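Local coordinates for putative antioxidant defense protein Mlr4105 (Mesorhizobium loti, PDB 3C1L) that probably acts as a peroxiredoxin-like antioxidant enzyme of the AhpD-like, carboxymuconolactone decarboxylase family, at residues E15-E18 and P19-A22. Numbering follows the deposited sequence.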
ATOM      1  N   GLU B  15      35.857 -24.546 -11.429  1.00 34.36           N
ATOM      2  CA  GLU B  15      35.670 -25.717 -10.572  1.00 33.57           C
ATOM      3  C   GLU B  15      35.424 -25.366  -9.105  1.00 32.93           C
ATOM      4  O   GLU B  15      35.895 -24.354  -8.587  1.00 33.69           O
ATOM      5  CB  GLU B  15      36.879 -26.648 -10.640  1.00 34.54           C
ATOM      6  CG  GLU B  15      36.848 -27.638 -11.750  1.00 32.16           C
ATOM      7  CD  GLU B  15      38.016 -28.592 -11.661  1.00 42.44           C
ATOM      8  OE1 GLU B  15      39.112 -28.248 -12.166  1.00 39.51           O
ATOM      9  OE2 GLU B  15      37.839 -29.690 -11.083  1.00 40.00           O
ATOM     10  N   LEU B  16      34.676 -26.238  -8.448  1.00 30.96           N
ATOM     11  CA  LEU B  16      34.497 -26.190  -7.011  1.00 29.46           C
ATOM     12  C   LEU B  16      35.831 -26.488  -6.350  1.00 27.94           C
ATOM     13  O   LEU B  16      36.599 -27.312  -6.838  1.00 24.88           O
ATOM     14  CB  LEU B  16      33.491 -27.242  -6.572  1.00 28.46           C
ATOM     15  CG  LEU B  16      32.068 -27.121  -7.094  1.00 31.91           C
ATOM     16  CD1 LEU B  16      31.285 -28.341  -6.648  1.00 30.98           C
ATOM     17  CD2 LEU B  16      31.416 -25.833  -6.604  1.00 35.14           C
ATOM     18  N   SER B  17      36.103 -25.825  -5.233  1.00 27.63           N
ATOM     19  CA  SER B  17      37.315 -26.123  -4.482  1.00 26.77           C
ATOM     20  C   SER B  17      37.152 -27.506  -3.925  1.00 26.40           C
ATOM     21  O   SER B  17      36.038 -27.978  -3.778  1.00 26.99           O
ATOM     22  CB  SER B  17      37.523 -25.120  -3.346  1.00 28.20           C
ATOM     23  OG  SER B  17      36.388 -25.031  -2.482  1.00 29.60           O
ATOM     24  N   GLU B  18      38.253 -28.176  -3.614  1.00 29.37           N
ATOM     25  CA  GLU B  18      38.162 -29.508  -3.013  1.00 29.57           C
ATOM     26  C   GLU B  18      37.425 -29.554  -1.659  1.00 30.38           C
ATOM     27  O   GLU B  18      36.733 -30.543  -1.375  1.00 30.87           O
ATOM     28  CB  GLU B  18      39.535 -30.138  -2.897  1.00 30.25           C
ATOM     29  CG  GLU B  18      39.972 -30.809  -4.203  1.00 37.23           C
ATOM     30  CD  GLU B  18      39.045 -31.951  -4.603  1.00 40.52           C
ATOM     31  OE1 GLU B  18      38.116 -32.295  -3.822  1.00 45.94           O
ATOM     32  OE2 GLU B  18      39.254 -32.508  -5.693  1.00 40.71           O
ATOM     33  N   PRO B  19      37.585 -28.508  -0.821  1.00 28.75           N
ATOM     34  CA  PRO B  19      36.765 -28.318   0.355  1.00 28.36           C
ATOM     35  C   PRO B  19      35.259 -28.245   0.087  1.00 27.31           C
ATOM     36  O   PRO B  19      34.484 -28.791   0.858  1.00 29.26           O
ATOM     37  CB  PRO B  19      37.278 -26.991   0.912  1.00 28.75           C
ATOM     38  CG  PRO B  19      38.692 -26.962   0.539  1.00 27.16           C
ATOM     39  CD  PRO B  19      38.851 -27.761  -0.710  1.00 29.34           C
ATOM     40  N   THR B  20      34.848 -27.583  -0.983  1.00 26.93           N
ATOM     41  CA  THR B  20      33.427 -27.463  -1.302  1.00 25.33           C
ATOM     42  C   THR B  20      32.836 -28.745  -1.856  1.00 26.04           C
ATOM     43  O   THR B  20      31.721 -29.124  -1.513  1.00 25.73           O
ATOM     44  CB  THR B  20      33.197 -26.322  -2.262  1.00 26.77           C
ATOM     45  OG1 THR B  20      33.579 -25.118  -1.594  1.00 29.42           O
ATOM     46  CG2 THR B  20      31.725 -26.216  -2.714  1.00 22.04           C
ATOM     47  N   LYS B  21      33.590 -29.411  -2.714  1.00 26.12           N
ATOM     48  CA  LYS B  21      33.204 -30.739  -3.183  1.00 27.97           C
ATOM     49  C   LYS B  21      32.914 -31.694  -1.996  1.00 28.18           C
ATOM     50  O   LYS B  21      31.870 -32.357  -1.953  1.00 27.68           O
ATOM     51  CB  LYS B  21      34.310 -31.308  -4.073  1.00 26.77           C
ATOM     52  CG  LYS B  21      34.583 -30.499  -5.351  1.00 24.39           C
ATOM     53  CD  LYS B  21      35.507 -31.291  -6.294  1.00 27.94           C
ATOM     54  CE  LYS B  21      36.358 -30.400  -7.207  1.00 26.55           C
ATOM     55  NZ  LYS B  21      37.529 -31.164  -7.810  1.00 26.05           N
ATOM     56  N   ALA B  22      33.842 -31.724  -1.036  1.00 27.99           N
ATOM     57  CA  ALA B  22      33.711 -32.505   0.208  1.00 26.78           C
ATOM     58  C   ALA B  22      32.485 -32.116   1.041  1.00 26.84           C
ATOM     59  O   ALA B  22      31.700 -32.987   1.485  1.00 26.46           O
ATOM     60  CB  ALA B  22      34.983 -32.360   1.048  1.00 24.88           C
TER
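The carboxylate of Glu-18 has one face covered by Lys-21, whose ammonium meets it from above the plane, with NZ 3.0 Å from Glu-18 OE2 and the bond 71° out of the carboxylate plane. A bend at chi2 (-62°) folds the Glu-18 chain back over the lysine, bringing OE1 to 3.7 Å from Lys-21 CD. The carboxylate of Glu-15 joins by one oxygen in a longer salt bridge, OE2 lying 3.6 Å from Lys-21 NZ. To reach both carboxylates, the extended lysine chain runs obliquely past Leu-16, with Lys-21 CG 3.6 Å from Leu-16 CB. With Lys-21 replaced by an alanine, both glutamates would probably lose the positive mate they share, and Leu-16 the methylenes packed on it. At the backbone, Ser-17 O accepts a nearly straight bond from Lys-21 N (3.0 Å, 174°), while Ser-17 OG takes a weak capping bond from Thr-20 N, doubtful in detail because the place of OG is less certain. Thr-20 OG1 is hydrogen-bonded to Asp-45, at the start of helix 45-60, and Thr-20 CG2 rests against Leu-16 CD2. Ser-17 sits at the N-cap position of helix 18-31, with Pro-19 in the first turn: a serine N-cap with a surface salt-bridge network beside it.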